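Long-range contact in ThiJ/pfpI family protein (Bacillus anthracis, PDB 3EFE), which is of unestablished function but belongs to the DJ-1/PfpI family, whose relatives include chaperones, proteases and small-molecule-modifying enzymes: residues Phe183-Asn195 with Pro200-Lys212. Sequence-based numbering, arbitrary orientation.
Sequences FTLDALHSWYNLN and PEYFFQLMNSINK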
loop_
_atom_site.group_PDB
_atom_site.type_symbol
_atom_site.label_atom_id
_atom_site.label_comp_id
_atom_site.label_asym_id
_atom_site.label_seq_id
_atom_site.Cartn_x
_atom_site.Cartn_y
_atom_site.Cartn_z
ATOM N N PHE D 183 1.757 14.987 -12.687
ATOM C CA PHE D 183 2.403 15.869 -11.737
ATOM C C PHE D 183 3.335 16.699 -12.583
ATOM O O PHE D 183 3.671 16.300 -13.670
ATOM C CB PHE D 183 3.306 15.100 -10.720
ATOM C CG PHE D 183 2.581 14.353 -9.606
ATOM C CD1 PHE D 183 1.303 13.870 -9.739
ATOM C CD2 PHE D 183 3.266 14.052 -8.422
ATOM C CE1 PHE D 183 0.725 13.127 -8.692
ATOM C CE2 PHE D 183 2.693 13.347 -7.408
ATOM C CZ PHE D 183 1.435 12.890 -7.520
ATOM N N THR D 184 3.764 17.861 -12.088
ATOM C CA THR D 184 4.932 18.507 -12.693
ATOM C C THR D 184 6.188 17.793 -12.127
ATOM O O THR D 184 6.077 16.965 -11.182
ATOM C CB THR D 184 5.044 20.011 -12.387
ATOM O OG1 THR D 184 5.662 20.104 -11.106
ATOM C CG2 THR D 184 3.690 20.745 -12.393
ATOM N N LEU D 185 7.358 18.113 -12.684
ATOM C CA LEU D 185 8.575 17.311 -12.495
ATOM C C LEU D 185 9.142 17.615 -11.107
ATOM O O LEU D 185 9.620 16.733 -10.438
ATOM C CB LEU D 185 9.581 17.520 -13.693
ATOM C CG LEU D 185 10.349 16.291 -14.333
ATOM C CD1 LEU D 185 11.895 16.230 -13.967
ATOM C CD2 LEU D 185 9.736 14.875 -13.999
ATOM N N ASP D 186 9.035 18.863 -10.679
ATOM C CA ASP D 186 9.257 19.346 -9.256
ATOM C C ASP D 186 8.423 18.666 -8.186
ATOM O O ASP D 186 8.913 18.265 -7.166
ATOM C CB ASP D 186 8.905 20.833 -9.148
ATOM C CG ASP D 186 9.980 21.718 -9.682
ATOM O OD1 ASP D 186 11.024 21.150 -10.096
ATOM O OD2 ASP D 186 9.786 22.968 -9.668
ATOM N N ALA D 187 7.133 18.596 -8.411
ATOM C CA ALA D 187 6.269 17.924 -7.518
ATOM C C ALA D 187 6.594 16.411 -7.493
ATOM O O ALA D 187 6.587 15.824 -6.426
ATOM C CB ALA D 187 4.737 18.244 -7.862
ATOM N N LEU D 188 6.920 15.779 -8.623
ATOM C CA LEU D 188 7.216 14.343 -8.618
ATOM C C LEU D 188 8.500 13.997 -7.902
ATOM O O LEU D 188 8.577 12.982 -7.184
ATOM C CB LEU D 188 7.229 13.766 -10.050
ATOM C CG LEU D 188 7.232 12.240 -10.206
ATOM C CD1 LEU D 188 5.932 11.611 -9.818
ATOM C CD2 LEU D 188 7.621 11.816 -11.594
ATOM N N HIS D 189 9.524 14.823 -8.085
ATOM C CA HIS D 189 10.802 14.663 -7.342
ATOM C C HIS D 189 10.738 14.888 -5.816
ATOM O O HIS D 189 11.313 14.126 -5.038
ATOM C CB HIS D 189 11.949 15.482 -7.994
ATOM C CG HIS D 189 12.335 14.970 -9.350
ATOM N ND1 HIS D 189 12.433 13.611 -9.630
ATOM C CD2 HIS D 189 12.647 15.612 -10.499
ATOM C CE1 HIS D 189 12.754 13.450 -10.903
ATOM N NE2 HIS D 189 12.915 14.648 -11.446
ATOM N N SER D 190 10.058 15.936 -5.400
ATOM C CA SER D 190 9.877 16.211 -3.995
ATOM C C SER D 190 8.937 15.187 -3.309
ATOM O O SER D 190 9.164 14.823 -2.150
ATOM C CB SER D 190 9.361 17.647 -3.834
ATOM O OG SER D 190 8.133 17.797 -4.530
ATOM N N TRP D 191 7.891 14.760 -4.023
ATOM C CA TRP D 191 6.992 13.691 -3.584
ATOM C C TRP D 191 7.812 12.381 -3.387
ATOM O O TRP D 191 7.787 11.752 -2.363
ATOM C CB TRP D 191 5.880 13.451 -4.609
ATOM C CG TRP D 191 5.004 12.340 -4.240
ATOM C CD1 TRP D 191 3.977 12.381 -3.356
ATOM C CD2 TRP D 191 5.074 10.974 -4.681
ATOM N NE1 TRP D 191 3.407 11.158 -3.214
ATOM C CE2 TRP D 191 4.033 10.276 -4.038
ATOM C CE3 TRP D 191 5.914 10.271 -5.553
ATOM C CZ2 TRP D 191 3.807 8.903 -4.234
ATOM C CZ3 TRP D 191 5.681 8.936 -5.755
ATOM C CH2 TRP D 191 4.641 8.261 -5.109
ATOM N N TYR D 192 8.599 12.037 -4.382
ATOM C CA TYR D 192 9.445 10.863 -4.321
ATOM C C TYR D 192 10.390 10.977 -3.169
ATOM O O TYR D 192 10.508 10.067 -2.382
ATOM C CB TYR D 192 10.254 10.670 -5.607
ATOM C CG TYR D 192 11.179 9.475 -5.486
ATOM C CD1 TYR D 192 10.668 8.189 -5.352
ATOM C CD2 TYR D 192 12.566 9.642 -5.424
ATOM C CE1 TYR D 192 11.507 7.113 -5.204
ATOM C CE2 TYR D 192 13.413 8.553 -5.272
ATOM C CZ TYR D 192 12.880 7.310 -5.161
ATOM O OH TYR D 192 13.726 6.254 -5.061
ATOM N N ASN D 193 11.073 12.098 -3.066
ATOM C CA ASN D 193 12.075 12.292 -1.993
ATOM C C ASN D 193 11.529 12.324 -0.590
ATOM O O ASN D 193 12.195 11.868 0.317
ATOM C CB ASN D 193 12.924 13.550 -2.219
ATOM C CG ASN D 193 13.932 13.422 -3.368
ATOM O OD1 ASN D 193 14.386 12.349 -3.730
ATOM N ND2 ASN D 193 14.310 14.562 -3.911
ATOM N N LEU D 194 10.342 12.882 -0.400
ATOM C CA LEU D 194 9.686 12.943 0.924
ATOM C C LEU D 194 9.369 11.512 1.392
ATOM O O LEU D 194 9.720 11.107 2.491
ATOM C CB LEU D 194 8.403 13.775 0.867
ATOM C CG LEU D 194 7.503 13.828 2.100
ATOM C CD1 LEU D 194 8.204 14.507 3.285
ATOM C CD2 LEU D 194 6.127 14.447 1.745
ATOM N N ASN D 195 8.705 10.762 0.531
ATOM C CA ASN D 195 8.344 9.416 0.836
ATOM C C ASN D 195 9.556 8.499 1.067
ATOM O O ASN D 195 9.539 7.692 1.953
ATOM C CB ASN D 195 7.395 8.877 -0.260
ATOM C CG ASN D 195 5.988 9.410 -0.126
ATOM O OD1 ASN D 195 5.234 8.916 0.685
ATOM N ND2 ASN D 195 5.627 10.415 -0.903
ATOM N N PRO D 200 11.973 16.712 5.850
ATOM C CA PRO D 200 10.886 17.649 5.773
ATOM C C PRO D 200 11.047 18.774 4.758
ATOM O O PRO D 200 10.070 19.423 4.463
ATOM C CB PRO D 200 10.830 18.258 7.170
ATOM C CG PRO D 200 12.058 17.846 7.859
ATOM C CD PRO D 200 12.781 16.866 7.068
ATOM N N GLU D 201 12.255 19.040 4.280
ATOM C CA GLU D 201 12.446 20.048 3.252
ATOM C C GLU D 201 11.562 19.725 2.068
ATOM O O GLU D 201 11.134 20.599 1.360
ATOM C CB GLU D 201 13.914 20.108 2.819
ATOM C CG GLU D 201 14.459 18.843 2.176
ATOM C CD GLU D 201 15.952 18.913 1.873
ATOM O OE1 GLU D 201 16.464 20.066 1.850
ATOM O OE2 GLU D 201 16.628 17.823 1.735
ATOM N N TYR D 202 11.312 18.433 1.876
ATOM C CA TYR D 202 10.595 17.902 0.707
ATOM C C TYR D 202 9.094 18.052 0.853
ATOM O O TYR D 202 8.380 18.071 -0.122
ATOM C CB TYR D 202 10.942 16.438 0.487
ATOM C CG TYR D 202 12.374 16.224 0.155
ATOM C CD1 TYR D 202 12.896 16.768 -1.003
ATOM C CD2 TYR D 202 13.206 15.468 0.976
ATOM C CE1 TYR D 202 14.217 16.589 -1.356
ATOM C CE2 TYR D 202 14.554 15.276 0.650
ATOM C CZ TYR D 202 15.066 15.847 -0.529
ATOM O OH TYR D 202 16.385 15.716 -0.919
ATOM N N PHE D 203 8.622 18.139 2.079
ATOM C CA PHE D 203 7.221 18.398 2.317
ATOM C C PHE D 203 6.940 19.880 1.923
ATOM O O PHE D 203 5.995 20.179 1.180
ATOM C CB PHE D 203 6.832 18.057 3.784
ATOM C CG PHE D 203 5.513 18.628 4.171
ATOM C CD1 PHE D 203 4.331 17.965 3.800
ATOM C CD2 PHE D 203 5.437 19.885 4.774
ATOM C CE1 PHE D 203 3.128 18.522 4.104
ATOM C CE2 PHE D 203 4.254 20.436 5.080
ATOM C CZ PHE D 203 3.091 19.784 4.718
ATOM N N PHE D 204 7.810 20.784 2.350
ATOM C CA PHE D 204 7.676 22.215 1.962
ATOM C C PHE D 204 7.867 22.479 0.473
ATOM O O PHE D 204 7.183 23.301 -0.094
ATOM C CB PHE D 204 8.673 23.035 2.752
ATOM C CG PHE D 204 8.458 22.956 4.224
ATOM C CD1 PHE D 204 7.375 23.571 4.791
ATOM C CD2 PHE D 204 9.335 22.263 5.026
ATOM C CE1 PHE D 204 7.158 23.501 6.165
ATOM C CE2 PHE D 204 9.110 22.168 6.395
ATOM C CZ PHE D 204 8.014 22.779 6.960
ATOM N N GLN D 205 8.792 21.758 -0.149
ATOM C CA GLN D 205 8.901 21.709 -1.599
ATOM C C GLN D 205 7.644 21.263 -2.345
ATOM O O GLN D 205 7.222 21.895 -3.305
ATOM C CB GLN D 205 9.988 20.760 -1.982
ATOM C CG GLN D 205 11.353 21.358 -1.869
ATOM C CD GLN D 205 12.455 20.327 -2.036
ATOM O OE1 GLN D 205 13.484 20.439 -1.422
ATOM N NE2 GLN D 205 12.236 19.336 -2.843
ATOM N N LEU D 206 7.112 20.131 -1.907
ATOM C CA LEU D 206 5.952 19.502 -2.493
ATOM C C LEU D 206 4.717 20.351 -2.380
ATOM O O LEU D 206 4.021 20.457 -3.339
ATOM C CB LEU D 206 5.724 18.112 -1.849
ATOM C CG LEU D 206 4.450 17.381 -2.300
ATOM C CD1 LEU D 206 4.470 17.110 -3.802
ATOM C CD2 LEU D 206 4.203 16.087 -1.549
ATOM N N MET D 207 4.441 20.940 -1.209
ATOM C CA MET D 207 3.318 21.855 -1.006
ATOM C C MET D 207 3.346 23.093 -1.913
ATOM O O MET D 207 2.293 23.582 -2.369
ATOM C CB MET D 207 3.211 22.265 0.482
ATOM C CG MET D 207 2.753 21.110 1.518
ATOM S SD MET D 207 1.166 20.403 1.070
ATOM C CE MET D 207 0.061 20.715 2.335
ATOM N N ASN D 208 4.545 23.583 -2.192
ATOM C CA ASN D 208 4.716 24.721 -3.064
ATOM C C ASN D 208 4.929 24.432 -4.556
ATOM O O ASN D 208 4.999 25.386 -5.339
ATOM C CB ASN D 208 5.877 25.566 -2.564
ATOM C CG ASN D 208 5.535 26.306 -1.368
ATOM O OD1 ASN D 208 4.931 27.321 -1.464
ATOM N ND2 ASN D 208 5.866 25.783 -0.215
ATOM N N SER D 209 5.046 23.157 -4.934
ATOM C CA SER D 209 5.249 22.733 -6.328
ATOM C C SER D 209 3.968 22.217 -6.950
ATOM O O SER D 209 3.848 22.134 -8.183
ATOM C CB SER D 209 6.246 21.561 -6.402
ATOM O OG SER D 209 7.447 21.806 -5.684
ATOM N N ILE D 210 3.040 21.768 -6.104
ATOM C CA ILE D 210 1.801 21.147 -6.603
ATOM C C ILE D 210 0.879 22.239 -7.143
ATOM O O ILE D 210 0.910 23.418 -6.670
ATOM C CB ILE D 210 1.051 20.227 -5.553
ATOM C CG1 ILE D 210 0.543 21.057 -4.348
ATOM C CG2 ILE D 210 1.957 19.043 -5.207
ATOM C CD1 ILE D 210 -0.209 20.323 -3.211
ATOM N N ASN D 211 0.062 21.850 -8.140
ATOM C CA ASN D 211 -1.064 22.692 -8.573
ATOM C C ASN D 211 -0.599 23.954 -9.314
ATOM O O ASN D 211 -1.149 25.046 -9.111
ATOM C CB ASN D 211 -1.898 23.027 -7.318
ATOM C CG ASN D 211 -3.201 23.650 -7.633
ATOM O OD1 ASN D 211 -3.612 24.569 -6.946
ATOM N ND2 ASN D 211 -3.877 23.161 -8.648
ATOM N N LYS D 212 0.400 23.764 -10.175
ATOM C CA LYS D 212 1.189 24.829 -10.862
ATOM C C LYS D 212 1.653 24.376 -12.258
ATOM O O LYS D 212 1.210 23.327 -12.695
ATOM C CB LYS D 212 2.442 25.161 -10.027
ATOM C CG LYS D 212 2.229 26.315 -8.967
ATOM C CD LYS D 212 3.505 26.427 -8.105
ATOM C CE LYS D 212 3.275 27.295 -6.920
ATOM N NZ LYS D 212 4.581 27.585 -6.251
HETATM O O HOH W 1 12.807 17.607 -4.507
#
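The C-terminal helical hairpin of the chain is made where helix 185-195 meets helix 201-209, nearly antiparallel (152°) with axes 8.3 Å apart at their closest. No hydrogen bond joins the two segments directly; they hold by knobs-into-holes packing. Ser-190 is one knob, set among Tyr-202, Gln-205, Leu-206 and Ser-209, and its OG lies 3.4 Å from Leu-206 CA. So close a backbone suits small residues, and at the open end of the hairpin Ala-187 CB and Ser-209 CB meet at 3.9 Å. The Ser-190 hydroxyl turns back to its own helix: with OG between backbone N and carbonyl carbon (chi1 59°), it has the carbonyl oxygens of Asp-186 and Ala-187 within reach, which would satisfy this buried polar group.

Leu-206 is the answering knob, seated among Ala-187, Ser-190, Trp-191 and Leu-194. Its branched end divides the work: Leu-206 CD1 rests 3.6 Å from Ala-187 O, while its CD2 reaches the edge of the Trp-191 indole and the CD2 methyl of Leu-194. Leu-194 then lays CD1 against Phe-203 CB (3.8 Å).

Near the connecting loop Tyr-202 offers a broad aromatic face to Asn-193, whose CB sits 3.3 Å from the ring centroid, almost on the normal, in a CH-pi contact. The Asn-193 amide is inclined 55° to the ring, and Glu-201 CG covers the opposite face.

Thr-184 OG1 accepts a weak capping bond from Ala-187 N at the N-cap of helix 185-195, while the Thr-184 CG2 methyl packs on Lys-212 O. Beyond the pair, Trp-191 leans on Leu-170 of helix 169-179, Leu-206 touches Tyr-33 in the loop after helix 18-30, and Leu-194 packs on Ile-167 of the second subunit.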